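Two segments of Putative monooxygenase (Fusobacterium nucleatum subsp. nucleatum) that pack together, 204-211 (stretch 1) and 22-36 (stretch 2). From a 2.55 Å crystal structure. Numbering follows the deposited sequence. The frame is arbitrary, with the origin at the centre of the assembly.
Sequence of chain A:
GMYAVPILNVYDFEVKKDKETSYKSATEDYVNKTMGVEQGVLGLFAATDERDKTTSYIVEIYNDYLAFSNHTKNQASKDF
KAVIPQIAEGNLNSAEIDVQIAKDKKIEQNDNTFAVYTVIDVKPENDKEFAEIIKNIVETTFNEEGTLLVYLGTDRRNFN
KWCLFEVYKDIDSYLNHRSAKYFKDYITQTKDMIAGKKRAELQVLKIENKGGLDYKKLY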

ATOM      1  N   VAL A 204       5.680   9.781   3.625  1.00 44.51           N
ATOM      2  CA  VAL A 204       6.632   8.675   3.494  1.00 43.10           C
ATOM      3  C   VAL A 204       7.655   8.588   4.647  1.00 42.49           C
ATOM      4  O   VAL A 204       8.208   9.578   5.057  1.00 42.84           O
ATOM      5  CB  VAL A 204       7.359   8.777   2.129  1.00 42.89           C
ATOM      6  CG1 VAL A 204       8.535   7.874   2.080  1.00 45.46           C
ATOM      7  CG2 VAL A 204       6.402   8.444   1.008  1.00 42.34           C
ATOM      8  N   LEU A 205       7.908   7.385   5.151  1.00 43.40           N
ATOM      9  CA  LEU A 205       8.860   7.167   6.253  1.00 42.35           C
ATOM     10  C   LEU A 205      10.101   6.408   5.761  1.00 41.48           C
ATOM     11  O   LEU A 205      11.203   6.904   5.863  1.00 42.26           O
ATOM     12  CB  LEU A 205       8.185   6.414   7.392  1.00 41.57           C
ATOM     13  CG  LEU A 205       8.890   6.567   8.738  1.00 42.77           C
ATOM     14  CD1 LEU A 205       7.985   5.995   9.808  1.00 43.48           C
ATOM     15  CD2 LEU A 205      10.286   5.931   8.769  1.00 43.49           C
ATOM     16  N   LYS A 206       9.913   5.198   5.247  1.00 42.37           N
ATOM     17  CA  LYS A 206      11.003   4.449   4.641  1.00 43.47           C
ATOM     18  C   LYS A 206      10.430   3.480   3.619  1.00 42.33           C
ATOM     19  O   LYS A 206       9.480   2.769   3.922  1.00 41.42           O
ATOM     20  CB  LYS A 206      11.839   3.699   5.687  1.00 44.82           C
ATOM     21  CG  LYS A 206      13.208   3.203   5.171  1.00 43.69           C
ATOM     22  CD  LYS A 206      14.173   4.375   4.900  1.00 45.88           C
ATOM     23  CE  LYS A 206      15.496   3.951   4.190  1.00 52.51           C
ATOM     24  NZ  LYS A 206      15.336   3.464   2.758  1.00 50.70           N
ATOM     25  N   ILE A 207      10.992   3.488   2.408  1.00 42.63           N
ATOM     26  CA  ILE A 207      10.601   2.589   1.327  1.00 42.18           C
ATOM     27  C   ILE A 207      11.814   1.872   0.738  1.00 42.08           C
ATOM     28  O   ILE A 207      12.820   2.502   0.405  1.00 40.81           O
ATOM     29  CB  ILE A 207       9.943   3.342   0.152  1.00 42.32           C
ATOM     30  CG1 ILE A 207       8.639   3.989   0.574  1.00 41.50           C
ATOM     31  CG2 ILE A 207       9.691   2.388  -1.015  1.00 44.07           C
ATOM     32  CD1 ILE A 207       8.034   4.782  -0.505  1.00 38.85           C
ATOM     33  N   GLU A 208      11.692   0.559   0.595  1.00 44.20           N
ATOM     34  CA  GLU A 208      12.693  -0.292  -0.077  1.00 45.85           C
ATOM     35  C   GLU A 208      11.940  -1.360  -0.879  1.00 45.33           C
ATOM     36  O   GLU A 208      10.989  -1.974  -0.384  1.00 44.70           O
ATOM     37  CB  GLU A 208      13.652  -0.969   0.910  1.00 44.86           C
ATOM     38  CG  GLU A 208      14.649  -0.037   1.572  1.00 49.42           C
ATOM     39  CD  GLU A 208      15.671   0.531   0.607  1.00 51.39           C
ATOM     40  OE1 GLU A 208      15.877  -0.067  -0.478  1.00 55.98           O
ATOM     41  OE2 GLU A 208      16.266   1.583   0.943  1.00 50.03           O
ATOM     42  N   ASN A 209      12.332  -1.547  -2.130  1.00 44.63           N
ATOM     43  CA  ASN A 209      11.712  -2.576  -2.956  1.00 45.01           C
ATOM     44  C   ASN A 209      12.669  -3.073  -4.041  1.00 46.11           C
ATOM     45  O   ASN A 209      13.661  -2.396  -4.385  1.00 45.61           O
ATOM     46  CB  ASN A 209      10.383  -2.093  -3.566  1.00 43.66           C
ATOM     47  CG  ASN A 209      10.567  -1.036  -4.662  1.00 47.20           C
ATOM     48  OD1 ASN A 209      11.540  -0.263  -4.668  1.00 45.76           O
ATOM     49  ND2 ASN A 209       9.605  -0.981  -5.580  1.00 42.69           N
ATOM     50  N   LYS A 210      12.361  -4.267  -4.555  1.00 45.87           N
ATOM     51  CA  LYS A 210      13.149  -4.870  -5.616  1.00 44.89           C
ATOM     52  C   LYS A 210      12.947  -4.103  -6.919  1.00 44.30           C
ATOM     53  O   LYS A 210      13.895  -3.900  -7.692  1.00 45.23           O
ATOM     54  CB  LYS A 210      12.756  -6.335  -5.800  1.00 45.18           C
ATOM     55  CG  LYS A 210      13.668  -7.115  -6.744  1.00 46.88           C
ATOM     56  CD  LYS A 210      13.233  -8.575  -6.886  1.00 46.59           C
ATOM     57  CE  LYS A 210      14.078  -9.321  -7.943  1.00 46.86           C
ATOM     58  NZ  LYS A 210      13.634 -10.730  -8.117  1.00 47.43           N
ATOM     59  N   GLY A 211      11.709  -3.690  -7.159  1.00 42.98           N
ATOM     60  CA  GLY A 211      11.371  -2.986  -8.380  1.00 43.39           C
ATOM     61  C   GLY A 211      11.090  -3.910  -9.543  1.00 43.78           C
ATOM     62  O   GLY A 211      11.369  -5.104  -9.481  1.00 45.42           O
TER
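Stretch 2, residues 22-36: SYKSATEDYVNKTMG

Residues 204-209 form a β-strand that begins earlier in the chain, and 210-211 leave it as loop or turn. Residues 22-36 are helical throughout, part of a helix that extends beyond the segment at both ends. Backbone hydrogen bonds link each NH from Ala26 to Gly36 to the carbonyl four residues earlier. The helix runs along the strand in the same direction. The two axes make an angle of 9° and approach to 8.2 Å. The closest CA pairs give the register: Leu205 CA lies 7.2 Å from Lys24 CA, Lys206 CA lies 5.9 Å from Glu28 CA, and Glu208 CA lies 6.6 Å from Met35 CA. The contact buries 522 Å², both sides summed.

On the strand, Leu205, Lys206 and Glu208 point toward the helix, whereas Ile207 and Asn209 point away. Leu205 and Lys206 are neighbours, yet both point toward the helix; this breaks the usual alternation and goes with the non-extended phi/psi of -111/-60 at Leu205. On the helix, Thr27, Val31 and Met35 point toward the strand, four residues apart and so on one side of the helix.

Leu205 has the largest covered area. Its CD1 meets the Tyr23 ring obliquely, 3.6 Å from Tyr23 CZ and 3.5 Å from Tyr23 OH. Leu205 CD1 is also 4.3 Å from Thr27 CB. Leu205 CD2 lies 3.6 Å from Glu28 CG, against the aliphatic part of that side chain. Thr27 OG1 donates a hydrogen bond to Tyr23 O (2.8 Å) within the helix.

The aliphatic chain of Lys206 packs against Val31 and Asn32. Lys206 CG is 4.1 Å from Val31 CG1, and Lys206 CE is 3.4 Å from Asn32 OD1. Its ammonium group pairs with a side chain of the same strand: Lys206 NZ forms a salt bridge with Glu208 OE2 at 2.8 Å. The side chain is bent at chi2 (69°, p) and chi4 (68°, p).

Glu208 packs through its methylenes. Glu208 CB is 4.1 Å from Val31 CG1 and 3.7 Å from Met35 CG, and Glu208 CG is 4.0 Å from Asn32 OD1. Val31 thus touches both Lys206 and Glu208.

Met35 is selenomethionine, with all three chi angles m. Its end reaches the strand backbone where the strand gives way to the loop. Met35 CE lies 3.5 Å from Asn209 C and 3.5 Å from Lys210 N. The Lys210 side chain leads away from the helix.

No hydrogen bond crosses between the segments among the modelled atoms; Lys24 lacks CE and NZ. The packing rests on van der Waals contacts.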

ATOM      1  N   SER A  22      10.672   6.876  18.611  1.00 42.84           N
ATOM      2  CA  SER A  22      10.902   5.440  18.706  1.00 42.54           C
ATOM      3  C   SER A  22      10.235   4.719  17.564  1.00 42.38           C
ATOM      4  O   SER A  22      10.792   3.762  17.030  1.00 40.60           O
ATOM      5  CB  SER A  22      10.410   4.873  20.033  1.00 42.22           C
ATOM      6  OG  SER A  22      11.282   5.214  21.090  1.00 44.84           O
ATOM      7  N   TYR A  23       9.035   5.177  17.201  1.00 42.49           N
ATOM      8  CA  TYR A  23       8.299   4.597  16.085  1.00 41.53           C
ATOM      9  C   TYR A  23       9.099   4.681  14.784  1.00 40.79           C
ATOM     10  O   TYR A  23       9.238   3.676  14.103  1.00 38.90           O
ATOM     11  CB  TYR A  23       6.918   5.255  15.946  1.00 41.77           C
ATOM     12  CG  TYR A  23       6.322   5.300  14.539  1.00 41.01           C
ATOM     13  CD1 TYR A  23       5.950   4.143  13.865  1.00 40.35           C
ATOM     14  CD2 TYR A  23       6.092   6.523  13.908  1.00 42.24           C
ATOM     15  CE1 TYR A  23       5.397   4.204  12.580  1.00 39.22           C
ATOM     16  CE2 TYR A  23       5.536   6.593  12.637  1.00 40.04           C
ATOM     17  CZ  TYR A  23       5.189   5.435  11.981  1.00 43.06           C
ATOM     18  OH  TYR A  23       4.639   5.524  10.716  1.00 45.89           O
ATOM     19  N   LYS A  24       9.644   5.860  14.465  1.00 41.41           N
ATOM     20  CA  LYS A  24      10.379   6.061  13.197  1.00 44.01           C
ATOM     21  C   LYS A  24      11.660   5.202  13.125  1.00 43.47           C
ATOM     22  O   LYS A  24      11.932   4.582  12.113  1.00 41.95           O
ATOM     23  CB  LYS A  24      10.683   7.567  12.943  1.00 44.12           C
ATOM     24  CG  LYS A  24       9.435   8.425  12.647  1.00 45.54           C
ATOM     25  CD  LYS A  24       9.744   9.912  12.531  1.00 45.81           C
ATOM     26  N   SER A  25      12.426   5.196  14.206  1.00 42.89           N
ATOM     27  CA  SER A  25      13.648   4.411  14.324  1.00 43.27           C
ATOM     28  C   SER A  25      13.426   2.917  14.124  1.00 43.24           C
ATOM     29  O   SER A  25      14.160   2.268  13.358  1.00 43.41           O
ATOM     30  CB  SER A  25      14.268   4.621  15.716  1.00 43.68           C
ATOM     31  OG  SER A  25      15.468   5.335  15.640  1.00 45.70           O
ATOM     32  N   ALA A  26      12.432   2.383  14.842  1.00 41.72           N
ATOM     33  CA  ALA A  26      12.096   0.970  14.788  1.00 41.37           C
ATOM     34  C   ALA A  26      11.532   0.581  13.422  1.00 42.14           C
ATOM     35  O   ALA A  26      11.810  -0.519  12.937  1.00 43.70           O
ATOM     36  CB  ALA A  26      11.129   0.616  15.886  1.00 40.76           C
ATOM     37  N   THR A  27      10.749   1.455  12.793  1.00 42.06           N
ATOM     38  CA  THR A  27      10.210   1.132  11.468  1.00 42.41           C
ATOM     39  C   THR A  27      11.332   1.204  10.429  1.00 42.84           C
ATOM     40  O   THR A  27      11.394   0.370   9.529  1.00 42.20           O
ATOM     41  CB  THR A  27       9.069   2.036  11.064  1.00 41.88           C
ATOM     42  OG1 THR A  27       8.096   2.023  12.095  1.00 38.78           O
ATOM     43  CG2 THR A  27       8.424   1.542   9.788  1.00 42.19           C
ATOM     44  N   GLU A  28      12.234   2.178  10.557  1.00 43.66           N
ATOM     45  CA  GLU A  28      13.367   2.263   9.638  1.00 44.64           C
ATOM     46  C   GLU A  28      14.215   0.983   9.712  1.00 45.76           C
ATOM     47  O   GLU A  28      14.515   0.374   8.677  1.00 46.17           O
ATOM     48  CB  GLU A  28      14.243   3.493   9.915  1.00 44.84           C
ATOM     49  CG  GLU A  28      13.659   4.818   9.424  1.00 48.19           C
ATOM     50  CD  GLU A  28      14.500   6.052   9.801  1.00 48.80           C
ATOM     51  OE1 GLU A  28      15.604   5.911  10.386  1.00 49.95           O
ATOM     52  OE2 GLU A  28      14.025   7.176   9.507  1.00 49.44           O
ATOM     53  N   ASP A  29      14.600   0.584  10.928  1.00 44.86           N
ATOM     54  CA  ASP A  29      15.375  -0.633  11.113  1.00 45.45           C
ATOM     55  C   ASP A  29      14.654  -1.834  10.498  1.00 45.78           C
ATOM     56  O   ASP A  29      15.260  -2.640   9.808  1.00 46.26           O
ATOM     57  CB  ASP A  29      15.623  -0.936  12.600  1.00 46.69           C
ATOM     58  CG  ASP A  29      16.489   0.110  13.298  1.00 45.84           C
ATOM     59  OD1 ASP A  29      16.907   1.076  12.623  1.00 45.77           O
ATOM     60  OD2 ASP A  29      16.724  -0.053  14.534  1.00 41.06           O
ATOM     61  N   TYR A  30      13.355  -1.942  10.736  1.00 46.01           N
ATOM     62  CA  TYR A  30      12.594  -3.102  10.267  1.00 44.45           C
ATOM     63  C   TYR A  30      12.606  -3.198   8.764  1.00 43.81           C
ATOM     64  O   TYR A  30      12.867  -4.272   8.199  1.00 43.69           O
ATOM     65  CB  TYR A  30      11.170  -3.025  10.822  1.00 44.54           C
ATOM     66  CG  TYR A  30      10.177  -4.027  10.297  1.00 41.53           C
ATOM     67  CD1 TYR A  30      10.311  -5.363  10.563  1.00 39.11           C
ATOM     68  CD2 TYR A  30       9.051  -3.613   9.608  1.00 41.15           C
ATOM     69  CE1 TYR A  30       9.385  -6.278  10.098  1.00 41.23           C
ATOM     70  CE2 TYR A  30       8.110  -4.514   9.157  1.00 41.33           C
ATOM     71  CZ  TYR A  30       8.285  -5.849   9.399  1.00 39.62           C
ATOM     72  OH  TYR A  30       7.359  -6.773   8.962  1.00 36.41           O
ATOM     73  N   VAL A  31      12.360  -2.068   8.113  1.00 42.55           N
ATOM     74  CA  VAL A  31      12.314  -2.037   6.647  1.00 41.78           C
ATOM     75  C   VAL A  31      13.695  -2.323   6.072  1.00 41.34           C
ATOM     76  O   VAL A  31      13.818  -3.115   5.130  1.00 40.59           O
ATOM     77  CB  VAL A  31      11.728  -0.695   6.115  1.00 40.74           C
ATOM     78  CG1 VAL A  31      11.871  -0.603   4.640  1.00 39.95           C
ATOM     79  CG2 VAL A  31      10.273  -0.552   6.515  1.00 34.33           C
ATOM     80  N   ASN A  32      14.726  -1.715   6.662  1.00 40.97           N
ATOM     81  CA  ASN A  32      16.108  -1.892   6.189  1.00 42.54           C
ATOM     82  C   ASN A  32      16.699  -3.276   6.428  1.00 43.03           C
ATOM     83  O   ASN A  32      17.473  -3.762   5.615  1.00 42.22           O
ATOM     84  CB  ASN A  32      17.053  -0.846   6.808  1.00 43.29           C
ATOM     85  CG  ASN A  32      16.857   0.562   6.232  1.00 47.64           C
ATOM     86  OD1 ASN A  32      16.311   0.745   5.138  1.00 52.65           O
ATOM     87  ND2 ASN A  32      17.331   1.556   6.966  1.00 42.97           N
ATOM     88  N   LYS A  33      16.343  -3.908   7.540  1.00 44.90           N
ATOM     89  CA  LYS A  33      16.900  -5.218   7.861  1.00 45.61           C
ATOM     90  C   LYS A  33      16.160  -6.291   7.089  1.00 44.04           C
ATOM     91  O   LYS A  33      16.758  -7.278   6.693  1.00 43.82           O
ATOM     92  CB  LYS A  33      16.908  -5.506   9.378  1.00 46.22           C
ATOM     93  CG  LYS A  33      17.588  -6.862   9.733  1.00 51.49           C
ATOM     94  CD  LYS A  33      17.587  -7.178  11.249  1.00 65.09           C
ATOM     95  CE  LYS A  33      18.314  -8.502  11.579  1.00 67.35           C
ATOM     96  NZ  LYS A  33      19.769  -8.495  11.221  1.00 67.00           N
ATOM     97  N   THR A  34      14.871  -6.079   6.844  1.00 44.07           N
ATOM     98  CA  THR A  34      14.079  -7.052   6.084  1.00 44.37           C
ATOM     99  C   THR A  34      14.512  -7.174   4.631  1.00 44.50           C
ATOM    100  O   THR A  34      14.857  -8.275   4.176  1.00 46.08           O
ATOM    101  CB  THR A  34      12.577  -6.717   6.119  1.00 43.67           C
ATOM    102  OG1 THR A  34      12.104  -6.883   7.452  1.00 43.05           O
ATOM    103  CG2 THR A  34      11.783  -7.637   5.221  1.00 42.12           C
HETATM  104  N   MSE A  35      14.475  -6.053   3.910  1.00 44.79           N
HETATM  105  CA  MSE A  35      14.826  -6.021   2.488  1.00 43.30           C
HETATM  106  C   MSE A  35      16.311  -6.284   2.234  1.00 44.19           C
HETATM  107  O   MSE A  35      16.678  -6.892   1.230  1.00 45.44           O
HETATM  108  CB  MSE A  35      14.421  -4.695   1.878  1.00 42.67           C
HETATM  109  CG  MSE A  35      12.949  -4.587   1.578  1.00 45.00           C
HETATM  110 SE   MSE A  35      12.478  -5.723   0.116  0.75 40.15          SE
HETATM  111  CE  MSE A  35      13.554  -5.057  -1.321  1.00 32.96           C
ATOM    112  N   GLY A  36      17.178  -5.862   3.141  1.00 44.58           N
ATOM    113  CA  GLY A  36      18.600  -6.095   2.938  1.00 44.07           C
ATOM    114  C   GLY A  36      19.031  -7.558   3.016  1.00 44.11           C
ATOM    115  O   GLY A  36      19.983  -7.969   2.354  1.00 43.61           O
TER